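Local coordinates for protein thiamine pyrophosphokinase (Saccharomyces cerevisiae, PDB 1IG0) that catalyses the ATP-dependent pyrophosphorylation of thiamine to thiamine diphosphate, releasing AMP, and is the only yeast enzyme able to make this cofactor, at residues I12-D17 against D293-I298; R22-L27 against L236-P241; C67-A72 against G96-L101; A71-Y76 against E103-Y108; T204-L209 against L218-P223. One frame throughout, in Å; residues are numbered along the deposited sequence.

In the fold
The contacts run from one end of an elongated subunit to the other. Contacts 1 and 2, with centres about 10 Å apart, share the five-stranded sheet. At the far end, contacts 3 and 4 have centres about 8 Å apart and share A71 and A72; the centres of contacts 1 and 3 are about 44 Å apart. Contact 5 sits near the middle, its centre about 20 Å from that of contact 3 and about 18 Å from that of contact 2. The side chains of D97 (contact 3), Q205 (contact 5) and C296 (contact 1) are about 6, 9 and 11 Å from a bound thiamine, consistent with a compound active site built by two subunits.

Contact 1 of 5, residues I12-D17 against D293-I298; sequences IKIGTD and DNCCFI
K13 and D293 meet through a salt bridge, NZ of K13 lying 2.9 Å from OD1 of D293 and reaching that oxygen nearly in line with its C-O bond. The lysine does not simply stretch toward its partner. Its CG stands anti to the carbonyl carbon (chi1 -82°), the chain runs straight through CE, and a bend at chi4 (60°) turns NZ back. The aliphatic part therefore arches past the carboxylate, with CG of K13 3.6 Å and CE of K13 3.7 Å from OD1 of D293, and the two side chains cross obliquely. Below the bridge the backbones are tied as well: N of D293 donates to O of I12 over 2.9 Å, meeting that carbonyl almost head-on. One residue thus holds the loop by both its main chain and its carboxylate.

I14 makes the apolar half. Its CG1 takes the crowded position between backbone N and carbonyl carbon (chi1 71°), and the end of the chain, CD1, comes down 3.5 Å from SG of C295. The same methyl lies 4.0 Å from CB of F297, whose ring turns away toward I19. L236 and R266 also touch I14, and D17 makes a salt bridge to R266 farther along.

What results is a loop, coming between strands 4-7 and 23-26, laid over strand 295-300, an inner strand of the five-stranded mixed sheet in the beta-sandwich part of the enzyme, where the thiamine-binding domain lies.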
# COMPACT_ATOMS: atom_id res chain seq x y z
N ILE B 12 -23.94 13.74 12.90
CA ILE B 12 -24.33 13.57 14.29
C ILE B 12 -23.35 14.31 15.19
O ILE B 12 -22.36 14.87 14.72
CB ILE B 12 -24.30 12.08 14.74
CG1 ILE B 12 -22.84 11.59 14.79
CG2 ILE B 12 -25.11 11.22 13.78
CD1 ILE B 12 -22.67 10.22 15.44
N LYS B 13 -23.65 14.32 16.48
CA LYS B 13 -22.79 14.94 17.48
C LYS B 13 -22.49 13.83 18.47
O LYS B 13 -23.39 13.13 18.93
CB LYS B 13 -23.51 16.08 18.21
CG LYS B 13 -23.53 17.42 17.49
CD LYS B 13 -24.13 18.50 18.39
CE LYS B 13 -24.00 19.90 17.80
NZ LYS B 13 -24.69 20.03 16.50
N ILE B 14 -21.22 13.65 18.78
CA ILE B 14 -20.85 12.62 19.72
C ILE B 14 -20.75 13.28 21.06
O ILE B 14 -20.80 14.51 21.17
CB ILE B 14 -19.49 11.97 19.36
CG1 ILE B 14 -18.32 12.95 19.62
CG2 ILE B 14 -19.49 11.57 17.90
CD1 ILE B 14 -16.96 12.38 19.30
N GLY B 15 -20.66 12.50 22.11
CA GLY B 15 -20.56 13.15 23.41
C GLY B 15 -19.28 12.81 24.19
O GLY B 15 -18.34 12.33 23.64
N THR B 16 -19.26 12.98 25.50
CA THR B 16 -18.17 12.61 26.37
C THR B 16 -18.85 11.69 27.39
O THR B 16 -18.39 11.51 28.52
CB THR B 16 -17.58 13.88 27.04
OG1 THR B 16 -18.62 14.82 27.31
CG2 THR B 16 -16.55 14.53 26.16
N ASP B 17 -20.02 11.23 26.97
CA ASP B 17 -20.90 10.33 27.72
C ASP B 17 -20.32 9.60 28.94
O ASP B 17 -20.69 9.84 30.10
CB ASP B 17 -21.51 9.30 26.76
CG ASP B 17 -22.35 9.93 25.68
OD1 ASP B 17 -23.29 10.66 26.05
OD2 ASP B 17 -22.07 9.71 24.48
N ASP B 293 -20.08 16.10 13.50
CA ASP B 293 -20.01 17.50 13.10
C ASP B 293 -18.59 18.08 13.12
O ASP B 293 -18.14 18.66 12.13
CB ASP B 293 -20.88 18.36 14.02
CG ASP B 293 -22.31 18.47 13.55
OD1 ASP B 293 -23.14 19.02 14.30
OD2 ASP B 293 -22.61 18.01 12.42
N ASN B 294 -17.90 17.90 14.24
CA ASN B 294 -16.56 18.45 14.40
C ASN B 294 -15.51 17.49 14.94
O ASN B 294 -14.37 17.88 15.15
CB ASN B 294 -16.62 19.66 15.32
CG ASN B 294 -17.16 19.31 16.69
OD1 ASN B 294 -18.36 19.13 16.87
ND2 ASN B 294 -16.27 19.20 17.67
N CYS B 295 -15.89 16.24 15.19
CA CYS B 295 -14.92 15.28 15.71
C CYS B 295 -15.38 13.83 15.64
O CYS B 295 -16.58 13.54 15.57
CB CYS B 295 -14.56 15.63 17.16
SG CYS B 295 -15.94 15.61 18.33
N CYS B 296 -14.41 12.93 15.64
CA CYS B 296 -14.65 11.49 15.58
C CYS B 296 -13.80 10.81 16.64
O CYS B 296 -12.63 11.15 16.82
CB CYS B 296 -14.28 10.97 14.19
SG CYS B 296 -14.41 9.18 14.01
N PHE B 297 -14.40 9.85 17.35
CA PHE B 297 -13.70 9.13 18.41
C PHE B 297 -13.45 7.69 18.01
O PHE B 297 -14.36 6.99 17.57
CB PHE B 297 -14.53 9.17 19.69
CG PHE B 297 -13.91 8.43 20.85
CD1 PHE B 297 -12.74 8.90 21.45
CD2 PHE B 297 -14.50 7.27 21.34
CE1 PHE B 297 -12.18 8.23 22.53
CE2 PHE B 297 -13.94 6.59 22.43
CZ PHE B 297 -12.78 7.07 23.02
N ILE B 298 -12.20 7.25 18.15
CA ILE B 298 -11.83 5.88 17.82
C ILE B 298 -11.06 5.27 18.98
O ILE B 298 -10.01 5.79 19.39
CB ILE B 298 -10.95 5.83 16.55
CG1 ILE B 298 -11.76 6.33 15.35
CG2 ILE B 298 -10.48 4.39 16.30
CD1 ILE B 298 -10.97 6.45 14.07

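Contact 2 of 5, residues R22-L27 against L236-P241; sequences RNKMNL and LIEYDP
The carbonyl oxygen of M25 is gripped twice by the neighbouring strand: N of E238 donates to O of M25 over 2.7 Å, and the CA-H of I237 makes a longer approach to the same oxygen. O of E238 is used in a similar way, taking the N-H of L27 and leaning against CA of N26. Together with L236 N to N23 O and M25 N to L236 O, these bonds zip strands 23-26 and 236-238 in parallel, their axes 20° apart.

On the face carrying K24, N26, L236 and E238, the lysine chain runs extended beside L236, CE of K24 3.5 Å from CD2 of L236. It passes slantwise over E238, with CD of K24 3.4 Å from OE2 of E238. NZ of K24 stays 4.5 Å from OE2 of E238, too far for a salt bridge, so the charges attract only at a distance and it is the lysine methylenes that touch the carboxylate oxygen. N26 spends its OD1 on the N-H of K28 and on a water that also receives N of D240; a second water joins its ND2 to OE1 of E238, the latter link weak.

On the other face, CG of M25 sits between backbone N and carbonyl carbon (chi1 61°). Further bends bring CE of M25 alongside I237, 3.5 Å from its CG2, while CG of L27 packs 3.8 Å from CG2 of I237.

Strand 23-26 is an outermost strand of its sheet, and strand 235-238 has strand 295-300 as its next neighbour. M25 and L27 rest on F228 of strand 225-230, and L27 also touches F243 of helix 241-247, which D240 N-caps.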
# COMPACT_ATOMS: atom_id res chain seq x y z
N ARG B 22 -7.94 9.42 25.60
CA ARG B 22 -6.54 9.34 25.95
C ARG B 22 -5.63 10.23 25.11
O ARG B 22 -4.49 10.48 25.48
CB ARG B 22 -6.09 7.91 25.82
CG ARG B 22 -4.69 7.74 26.23
CD ARG B 22 -4.19 6.43 25.68
NE ARG B 22 -2.81 6.10 26.05
CZ ARG B 22 -2.17 4.99 25.71
NH1 ARG B 22 -2.78 4.07 24.98
NH2 ARG B 22 -0.91 4.81 26.07
N ASN B 23 -6.14 10.65 23.96
CA ASN B 23 -5.40 11.51 23.05
C ASN B 23 -6.32 12.32 22.15
O ASN B 23 -7.32 11.77 21.65
CB ASN B 23 -4.45 10.69 22.18
CG ASN B 23 -3.35 10.05 22.97
OD1 ASN B 23 -2.50 10.72 23.55
ND2 ASN B 23 -3.36 8.72 23.03
N LYS B 24 -6.01 13.61 21.97
CA LYS B 24 -6.77 14.50 21.07
C LYS B 24 -5.83 15.03 19.99
O LYS B 24 -4.66 15.35 20.25
CB LYS B 24 -7.38 15.69 21.82
CG LYS B 24 -8.62 15.34 22.62
CD LYS B 24 -9.23 16.61 23.16
CE LYS B 24 -10.53 16.39 23.91
NZ LYS B 24 -11.22 17.66 24.27
N MET B 25 -6.33 15.11 18.77
CA MET B 25 -5.53 15.62 17.67
C MET B 25 -6.39 16.24 16.57
O MET B 25 -7.50 15.77 16.31
CB MET B 25 -4.66 14.52 17.06
CG MET B 25 -5.46 13.37 16.50
SD MET B 25 -5.04 12.97 14.80
CE MET B 25 -6.23 13.97 13.91
N ASN B 26 -5.89 17.29 15.94
CA ASN B 26 -6.61 17.95 14.86
C ASN B 26 -5.93 17.55 13.55
O ASN B 26 -4.70 17.56 13.46
CB ASN B 26 -6.56 19.47 15.04
CG ASN B 26 -7.53 20.20 14.13
OD1 ASN B 26 -7.44 20.12 12.91
ND2 ASN B 26 -8.47 20.93 14.73
N LEU B 27 -6.73 17.20 12.55
CA LEU B 27 -6.18 16.77 11.26
C LEU B 27 -5.22 17.77 10.63
O LEU B 27 -4.23 17.38 10.02
CB LEU B 27 -7.33 16.48 10.28
CG LEU B 27 -8.14 15.21 10.57
CD1 LEU B 27 -9.27 15.09 9.58
CD2 LEU B 27 -7.22 13.99 10.50
N LEU B 236 -9.31 11.10 19.98
CA LEU B 236 -10.33 11.98 19.44
C LEU B 236 -9.76 12.79 18.28
O LEU B 236 -8.85 13.60 18.46
CB LEU B 236 -10.85 12.94 20.52
CG LEU B 236 -11.96 13.90 20.07
CD1 LEU B 236 -13.24 13.12 19.81
CD2 LEU B 236 -12.18 14.96 21.13
N ILE B 237 -10.30 12.55 17.09
CA ILE B 237 -9.87 13.26 15.89
C ILE B 237 -10.75 14.50 15.74
O ILE B 237 -11.97 14.40 15.66
CB ILE B 237 -10.01 12.38 14.64
CG1 ILE B 237 -9.15 11.13 14.79
CG2 ILE B 237 -9.61 13.17 13.40
CD1 ILE B 237 -9.36 10.12 13.70
N GLU B 238 -10.12 15.67 15.71
CA GLU B 238 -10.86 16.92 15.59
C GLU B 238 -10.67 17.57 14.22
O GLU B 238 -9.63 17.42 13.58
CB GLU B 238 -10.43 17.89 16.69
CG GLU B 238 -10.67 17.36 18.09
CD GLU B 238 -10.36 18.38 19.17
OE1 GLU B 238 -10.91 19.50 19.10
OE2 GLU B 238 -9.56 18.07 20.08
N TYR B 239 -11.70 18.30 13.78
CA TYR B 239 -11.65 18.98 12.50
C TYR B 239 -12.69 20.08 12.39
O TYR B 239 -13.80 19.97 12.92
CB TYR B 239 -11.83 17.98 11.36
CG TYR B 239 -12.95 16.98 11.56
CD1 TYR B 239 -14.29 17.36 11.40
CD2 TYR B 239 -12.68 15.67 11.93
CE1 TYR B 239 -15.32 16.43 11.60
CE2 TYR B 239 -13.70 14.74 12.14
CZ TYR B 239 -15.02 15.13 11.97
OH TYR B 239 -16.03 14.21 12.17
N ASP B 240 -12.32 21.17 11.72
CA ASP B 240 -13.23 22.27 11.50
C ASP B 240 -14.20 21.79 10.42
O ASP B 240 -13.79 21.25 9.40
CB ASP B 240 -12.48 23.51 11.01
CG ASP B 240 -13.39 24.55 10.41
OD1 ASP B 240 -13.38 24.71 9.18
OD2 ASP B 240 -14.13 25.21 11.18
N PRO B 241 -15.51 21.96 10.65
CA PRO B 241 -16.52 21.53 9.68
C PRO B 241 -16.25 21.96 8.24
O PRO B 241 -16.31 21.14 7.32
CB PRO B 241 -17.81 22.12 10.24
CG PRO B 241 -17.58 22.01 11.72
CD PRO B 241 -16.16 22.51 11.86
O HOH W 1 -9.56 21.67 11.33
O HOH W 2 -8.64 20.73 17.82

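Contact 3 of 5, residues C67-A72 against G96-L101; sequences CADGAA and GDLDSL
With its CG anti to the backbone N (chi1 -166°), D69 sends its carboxylate into the curve of the loop 97-101, while S100 turns OG between its own backbone N and carbonyl carbon (chi1 68°) to meet it. The bond that results, from OG of S100 to OD2 of D69, is weak at 3.3 Å. The other oxygen, OD1 of D69, lies against the backbone, 3.1 Å from CA of L98. OD2 of D69 also comes within 3.5 Å of OD2 of D97, two acceptors facing each other with their carboxylate planes 82° apart. D97 itself is steadied by an Asx turn, its OD2 accepting N of D99 at 2.6 Å.

D69 stands in a type II' turn from A68 to A71 that leads strand 64-68 into helix 71-78. Alongside it the backbone of G96 passes so close that any CB there would collide with CB of D69. Farther on, CB of A72 packs 3.6 Å from CD1 of L101.

An alanine at D69 would probably leave OG of S100 without this acceptor and open a gap beside L98.

D126 also borders D69. Two facing carboxylates with a third adjoining, relieved by a weak serine bond and the Asx turn, would probably make this neighbourhood strongly negative, and the side chain of D97 is about 6 Å from a bound thiamine.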
# COMPACT_ATOMS: atom_id res chain seq x y z
N CYS B 67 16.17 14.79 2.04
CA CYS B 67 15.97 13.99 0.84
C CYS B 67 16.62 12.63 1.03
O CYS B 67 17.79 12.54 1.40
CB CYS B 67 16.59 14.67 -0.38
SG CYS B 67 15.60 16.00 -1.09
N ALA B 68 15.85 11.57 0.80
CA ALA B 68 16.37 10.21 0.93
C ALA B 68 17.00 9.75 -0.38
O ALA B 68 16.29 9.37 -1.32
CB ALA B 68 15.26 9.26 1.35
N ASP B 69 18.32 9.81 -0.44
CA ASP B 69 19.09 9.39 -1.61
C ASP B 69 18.50 9.87 -2.93
O ASP B 69 18.60 11.05 -3.27
CB ASP B 69 19.21 7.86 -1.62
CG ASP B 69 20.25 7.36 -2.60
OD1 ASP B 69 20.96 8.20 -3.19
OD2 ASP B 69 20.36 6.13 -2.79
N GLY B 70 17.90 8.95 -3.69
CA GLY B 70 17.33 9.30 -4.98
C GLY B 70 16.30 10.42 -4.96
O GLY B 70 16.01 11.03 -5.99
N ALA B 71 15.74 10.69 -3.78
CA ALA B 71 14.75 11.75 -3.64
C ALA B 71 15.30 13.09 -4.13
O ALA B 71 14.54 13.98 -4.50
CB ALA B 71 14.32 11.86 -2.19
N ALA B 72 16.62 13.22 -4.11
CA ALA B 72 17.27 14.45 -4.56
C ALA B 72 17.00 14.63 -6.05
O ALA B 72 16.80 15.76 -6.51
CB ALA B 72 18.77 14.38 -4.30
N GLY B 96 22.04 8.66 2.11
CA GLY B 96 21.81 7.35 1.52
C GLY B 96 23.12 6.84 0.94
O GLY B 96 24.16 7.46 1.16
N ASP B 97 23.09 5.73 0.21
CA ASP B 97 24.32 5.21 -0.37
C ASP B 97 24.76 6.08 -1.55
O ASP B 97 25.92 6.04 -1.97
CB ASP B 97 24.15 3.74 -0.80
CG ASP B 97 23.19 3.57 -1.95
OD1 ASP B 97 22.31 2.68 -1.86
OD2 ASP B 97 23.31 4.30 -2.96
N LEU B 98 23.82 6.86 -2.07
CA LEU B 98 24.07 7.81 -3.16
C LEU B 98 24.37 7.27 -4.56
O LEU B 98 24.70 8.05 -5.45
CB LEU B 98 25.21 8.75 -2.76
CG LEU B 98 25.14 9.35 -1.35
CD1 LEU B 98 26.28 10.34 -1.17
CD2 LEU B 98 23.80 10.03 -1.13
N ASP B 99 24.25 5.96 -4.77
CA ASP B 99 24.52 5.42 -6.10
C ASP B 99 23.48 5.83 -7.14
O ASP B 99 23.81 6.07 -8.30
CB ASP B 99 24.63 3.89 -6.05
CG ASP B 99 25.89 3.41 -5.37
OD1 ASP B 99 26.97 3.99 -5.64
OD2 ASP B 99 25.82 2.45 -4.57
N SER B 100 22.22 5.91 -6.72
CA SER B 100 21.14 6.29 -7.62
C SER B 100 21.14 7.79 -7.89
O SER B 100 20.41 8.28 -8.75
CB SER B 100 19.79 5.89 -7.02
OG SER B 100 19.49 6.67 -5.88
N LEU B 101 21.96 8.52 -7.14
CA LEU B 101 22.05 9.97 -7.29
C LEU B 101 22.67 10.37 -8.63
O LEU B 101 23.78 9.96 -8.97
CB LEU B 101 22.88 10.56 -6.15
CG LEU B 101 22.90 12.08 -6.00
CD1 LEU B 101 21.49 12.60 -5.80
CD2 LEU B 101 23.77 12.46 -4.81

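Contact 4 of 5, residues A71-Y76 against E103-Y108; sequences AANRLY and EKVYKY
Y76 and V105 lie at the heart of a steep helix-helix packing in the alpha/beta catalytic domain, where segments 71-76 and 103-108 of helices 71-78 and 103-111, each helix following a parallel strand, cross at 83°. CG2 of V105 slides past the tyrosine, 3.6 Å from CD2 of Y76. Its other methyl, CG1, touches CB of A72. K104 crosses the tyrosine at about a right angle, its chain bent twice so that NZ of K104 ends 3.1 Å from CE2 of Y76. OD1 of N73 also presses on the valine, 3.1 Å from CG2 of V105. The rings of Y76 and Y108 form an offset edge-to-face pair, centroids 5.4 Å apart and planes at 63°.

The second shell fixes these groups. N73 holds the loop ahead of helix 103-111, its OD1 taking N of S102 and its ND2 giving to O of S100. R86 makes cation-pi contacts with both Y76 and Y108, and also bonds to O of Y76. An alanine in place of Y76 would probably open a gap between V105 and Y108 and leave R86 with one ring instead of two.

In the tyrosine pair, CE1 of Y76 rides 3.6 Å above the plane of the Y108 ring, displaced toward its rim.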
# COMPACT_ATOMS: atom_id res chain seq x y z
N ALA B 71 15.74 10.69 -3.78
CA ALA B 71 14.75 11.75 -3.64
C ALA B 71 15.30 13.09 -4.13
O ALA B 71 14.54 13.98 -4.50
CB ALA B 71 14.32 11.86 -2.19
N ALA B 72 16.62 13.22 -4.11
CA ALA B 72 17.27 14.45 -4.56
C ALA B 72 17.00 14.63 -6.05
O ALA B 72 16.80 15.76 -6.51
CB ALA B 72 18.77 14.38 -4.30
N ASN B 73 17.01 13.53 -6.80
CA ASN B 73 16.75 13.59 -8.23
C ASN B 73 15.30 14.02 -8.42
O ASN B 73 14.99 14.88 -9.25
CB ASN B 73 16.95 12.22 -8.89
CG ASN B 73 18.37 11.71 -8.77
OD1 ASN B 73 19.33 12.46 -8.97
ND2 ASN B 73 18.51 10.43 -8.46
N ARG B 74 14.41 13.41 -7.63
CA ARG B 74 12.99 13.70 -7.68
C ARG B 74 12.70 15.19 -7.48
O ARG B 74 11.94 15.79 -8.22
CB ARG B 74 12.25 12.89 -6.61
CG ARG B 74 12.50 11.39 -6.69
CD ARG B 74 12.01 10.80 -8.00
NE ARG B 74 12.18 9.35 -8.04
CZ ARG B 74 11.78 8.57 -9.05
NH1 ARG B 74 11.19 9.11 -10.10
NH2 ARG B 74 11.98 7.26 -9.00
N LEU B 75 13.33 15.77 -6.46
CA LEU B 75 13.14 17.18 -6.15
C LEU B 75 13.72 18.04 -7.27
O LEU B 75 13.09 18.99 -7.74
CB LEU B 75 13.83 17.54 -4.83
CG LEU B 75 13.73 18.99 -4.38
CD1 LEU B 75 12.26 19.35 -4.13
CD2 LEU B 75 14.55 19.20 -3.11
N TYR B 76 14.92 17.68 -7.70
CA TYR B 76 15.62 18.39 -8.77
C TYR B 76 14.74 18.50 -10.02
O TYR B 76 14.57 19.58 -10.58
CB TYR B 76 16.92 17.66 -9.12
CG TYR B 76 17.77 18.37 -10.15
CD1 TYR B 76 18.54 19.48 -9.81
CD2 TYR B 76 17.81 17.92 -11.47
CE1 TYR B 76 19.33 20.13 -10.76
CE2 TYR B 76 18.59 18.56 -12.43
CZ TYR B 76 19.35 19.66 -12.07
OH TYR B 76 20.12 20.29 -13.01
N GLU B 103 24.67 12.20 -11.37
CA GLU B 103 25.93 12.92 -11.28
C GLU B 103 25.64 14.41 -11.38
O GLU B 103 26.24 15.22 -10.67
CB GLU B 103 26.88 12.49 -12.40
CG GLU B 103 28.25 13.14 -12.33
CD GLU B 103 29.22 12.60 -13.37
OE1 GLU B 103 28.77 11.89 -14.29
OE2 GLU B 103 30.43 12.90 -13.27
N LYS B 104 24.71 14.77 -12.26
CA LYS B 104 24.32 16.16 -12.46
C LYS B 104 23.64 16.71 -11.20
O LYS B 104 23.92 17.83 -10.77
CB LYS B 104 23.37 16.26 -13.66
CG LYS B 104 22.66 17.59 -13.81
CD LYS B 104 21.92 17.68 -15.14
CE LYS B 104 20.98 16.49 -15.35
NZ LYS B 104 19.93 16.40 -14.29
N VAL B 105 22.75 15.91 -10.62
CA VAL B 105 22.04 16.31 -9.41
C VAL B 105 22.99 16.45 -8.23
O VAL B 105 22.88 17.39 -7.44
CB VAL B 105 20.92 15.30 -9.06
CG1 VAL B 105 20.27 15.68 -7.74
CG2 VAL B 105 19.88 15.28 -10.17
N TYR B 106 23.91 15.50 -8.10
CA TYR B 106 24.88 15.53 -7.00
C TYR B 106 25.69 16.82 -7.04
O TYR B 106 25.82 17.51 -6.03
CB TYR B 106 25.83 14.33 -7.09
CG TYR B 106 26.97 14.38 -6.09
CD1 TYR B 106 26.73 14.26 -4.73
CD2 TYR B 106 28.28 14.58 -6.52
CE1 TYR B 106 27.78 14.34 -3.81
CE2 TYR B 106 29.33 14.66 -5.61
CZ TYR B 106 29.08 14.54 -4.26
OH TYR B 106 30.11 14.62 -3.36
N LYS B 107 26.25 17.13 -8.20
CA LYS B 107 27.05 18.33 -8.36
C LYS B 107 26.28 19.60 -8.03
O LYS B 107 26.81 20.51 -7.39
CB LYS B 107 27.60 18.44 -9.79
CG LYS B 107 28.72 17.47 -10.13
CD LYS B 107 29.54 18.00 -11.30
CE LYS B 107 30.75 17.13 -11.62
NZ LYS B 107 30.37 15.85 -12.29
N TYR B 108 25.03 19.67 -8.48
CA TYR B 108 24.19 20.84 -8.24
C TYR B 108 23.97 21.13 -6.76
O TYR B 108 24.14 22.26 -6.30
CB TYR B 108 22.83 20.67 -8.92
CG TYR B 108 21.88 21.82 -8.64
CD1 TYR B 108 22.05 23.05 -9.28
CD2 TYR B 108 20.84 21.69 -7.73
CE1 TYR B 108 21.20 24.12 -9.01
CE2 TYR B 108 19.99 22.75 -7.44
CZ TYR B 108 20.18 23.97 -8.09
OH TYR B 108 19.33 25.02 -7.81

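Contact 5 of 5, residues T204-L209 against L218-P223; sequences TQLYTL and LCYMTP
L206 and L218 begin the aliphatic part of this buried contact, their side chains crossing at about a right angle with CD2 of L206 3.7 Å from CG of L218. The same methyl of L206 also lies 3.5 Å from the carbonyl O of L218, against the strand backbone itself. One turn later L209 comes across in the same manner, its CD1 3.8 Å from CD2 of L218, so the strand leucine is held between two helix leucines.

The aromatic contact is made by Y220. Its CB does not face the helix; CG, anti to the carbonyl carbon (chi1 -66°), starts the turn that brings the ring nearer, and the ring edge at CE1 of Y220 meets L206, whose CG lies near the ring plane 3.8 Å away.

Polar ends mingle with the packing but find partners outside it. OH of Y220 touches CB of Q205 at 3.6 Å while bonding to O of S202, and NE2 of Q205 bonds to OG1 of T128. F127 of helix 126-139 packs on Q205, L218 and Y220, and V279 of the second subunit packs on T204 and Y207.

Here helix 196-212 packs back, nearly antiparallel, on strand 216-221 of the large sheet, completing the beta-alpha-beta crossover from its parallel neighbour, strand 184-189.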
# COMPACT_ATOMS: atom_id res chain seq x y z
N THR B 204 5.69 0.28 8.48
CA THR B 204 6.38 -0.19 9.68
C THR B 204 6.91 1.00 10.49
O THR B 204 6.92 0.96 11.72
CB THR B 204 7.57 -1.13 9.35
OG1 THR B 204 8.61 -0.39 8.70
CG2 THR B 204 7.11 -2.26 8.45
N GLN B 205 7.36 2.04 9.79
CA GLN B 205 7.90 3.23 10.45
C GLN B 205 6.89 3.84 11.42
O GLN B 205 7.26 4.32 12.49
CB GLN B 205 8.31 4.27 9.41
CG GLN B 205 9.56 3.94 8.61
CD GLN B 205 10.84 4.00 9.44
OE1 GLN B 205 10.90 4.71 10.45
NE2 GLN B 205 11.87 3.28 9.01
N LEU B 206 5.62 3.85 11.04
CA LEU B 206 4.58 4.40 11.90
C LEU B 206 4.56 3.66 13.24
O LEU B 206 4.44 4.26 14.30
CB LEU B 206 3.21 4.30 11.23
CG LEU B 206 2.98 5.24 10.04
CD1 LEU B 206 1.70 4.87 9.32
CD2 LEU B 206 2.92 6.68 10.53
N TYR B 207 4.69 2.33 13.17
CA TYR B 207 4.69 1.50 14.37
C TYR B 207 6.00 1.58 15.15
O TYR B 207 5.99 1.79 16.36
CB TYR B 207 4.42 0.03 14.01
CG TYR B 207 3.01 -0.28 13.57
CD1 TYR B 207 2.70 -0.46 12.22
CD2 TYR B 207 1.98 -0.41 14.51
CE1 TYR B 207 1.40 -0.78 11.82
CE2 TYR B 207 0.68 -0.73 14.11
CZ TYR B 207 0.40 -0.91 12.76
OH TYR B 207 -0.88 -1.24 12.37
N THR B 208 7.13 1.43 14.46
CA THR B 208 8.43 1.46 15.12
C THR B 208 8.80 2.80 15.76
O THR B 208 9.33 2.83 16.87
CB THR B 208 9.57 1.04 14.16
OG1 THR B 208 9.60 1.92 13.03
CG2 THR B 208 9.35 -0.39 13.68
N LEU B 209 8.52 3.90 15.06
CA LEU B 209 8.83 5.21 15.62
C LEU B 209 7.98 5.45 16.86
O LEU B 209 8.45 6.00 17.85
CB LEU B 209 8.55 6.32 14.59
CG LEU B 209 9.51 6.40 13.40
CD1 LEU B 209 9.06 7.51 12.46
CD2 LEU B 209 10.93 6.66 13.89
N LEU B 218 4.85 11.09 12.85
CA LEU B 218 4.89 10.85 11.42
C LEU B 218 3.54 10.75 10.71
O LEU B 218 2.60 10.14 11.21
CB LEU B 218 5.69 9.57 11.14
CG LEU B 218 5.69 9.01 9.71
CD1 LEU B 218 6.33 10.00 8.75
CD2 LEU B 218 6.44 7.69 9.69
N CYS B 219 3.47 11.36 9.54
CA CYS B 219 2.26 11.33 8.73
C CYS B 219 2.65 11.36 7.26
O CYS B 219 3.51 12.14 6.85
CB CYS B 219 1.36 12.54 9.03
SG CYS B 219 -0.18 12.56 8.07
N TYR B 220 2.02 10.49 6.47
CA TYR B 220 2.31 10.44 5.05
C TYR B 220 1.25 11.22 4.29
O TYR B 220 0.07 11.15 4.61
CB TYR B 220 2.31 9.00 4.53
CG TYR B 220 3.42 8.14 5.08
CD1 TYR B 220 3.22 7.35 6.21
CD2 TYR B 220 4.68 8.15 4.49
CE1 TYR B 220 4.25 6.59 6.74
CE2 TYR B 220 5.72 7.39 5.01
CZ TYR B 220 5.50 6.61 6.14
OH TYR B 220 6.53 5.86 6.66
N MET B 221 1.70 11.97 3.29
CA MET B 221 0.79 12.72 2.44
C MET B 221 1.00 12.17 1.04
O MET B 221 2.10 12.23 0.50
CB MET B 221 1.10 14.21 2.46
CG MET B 221 0.22 15.00 1.50
SD MET B 221 0.53 16.77 1.52
CE MET B 221 -0.47 17.28 2.88
N THR B 222 -0.06 11.62 0.47
CA THR B 222 0.01 11.05 -0.86
C THR B 222 -0.97 11.82 -1.73
O THR B 222 -1.63 12.74 -1.26
CB THR B 222 -0.39 9.55 -0.84
OG1 THR B 222 -1.81 9.43 -0.79
CG2 THR B 222 0.21 8.87 0.38
N PRO B 223 -1.07 11.47 -3.02
CA PRO B 223 -2.00 12.19 -3.89
C PRO B 223 -3.45 12.04 -3.47
O PRO B 223 -4.31 12.80 -3.91
CB PRO B 223 -1.74 11.57 -5.26
CG PRO B 223 -0.31 11.13 -5.18
CD PRO B 223 -0.24 10.54 -3.80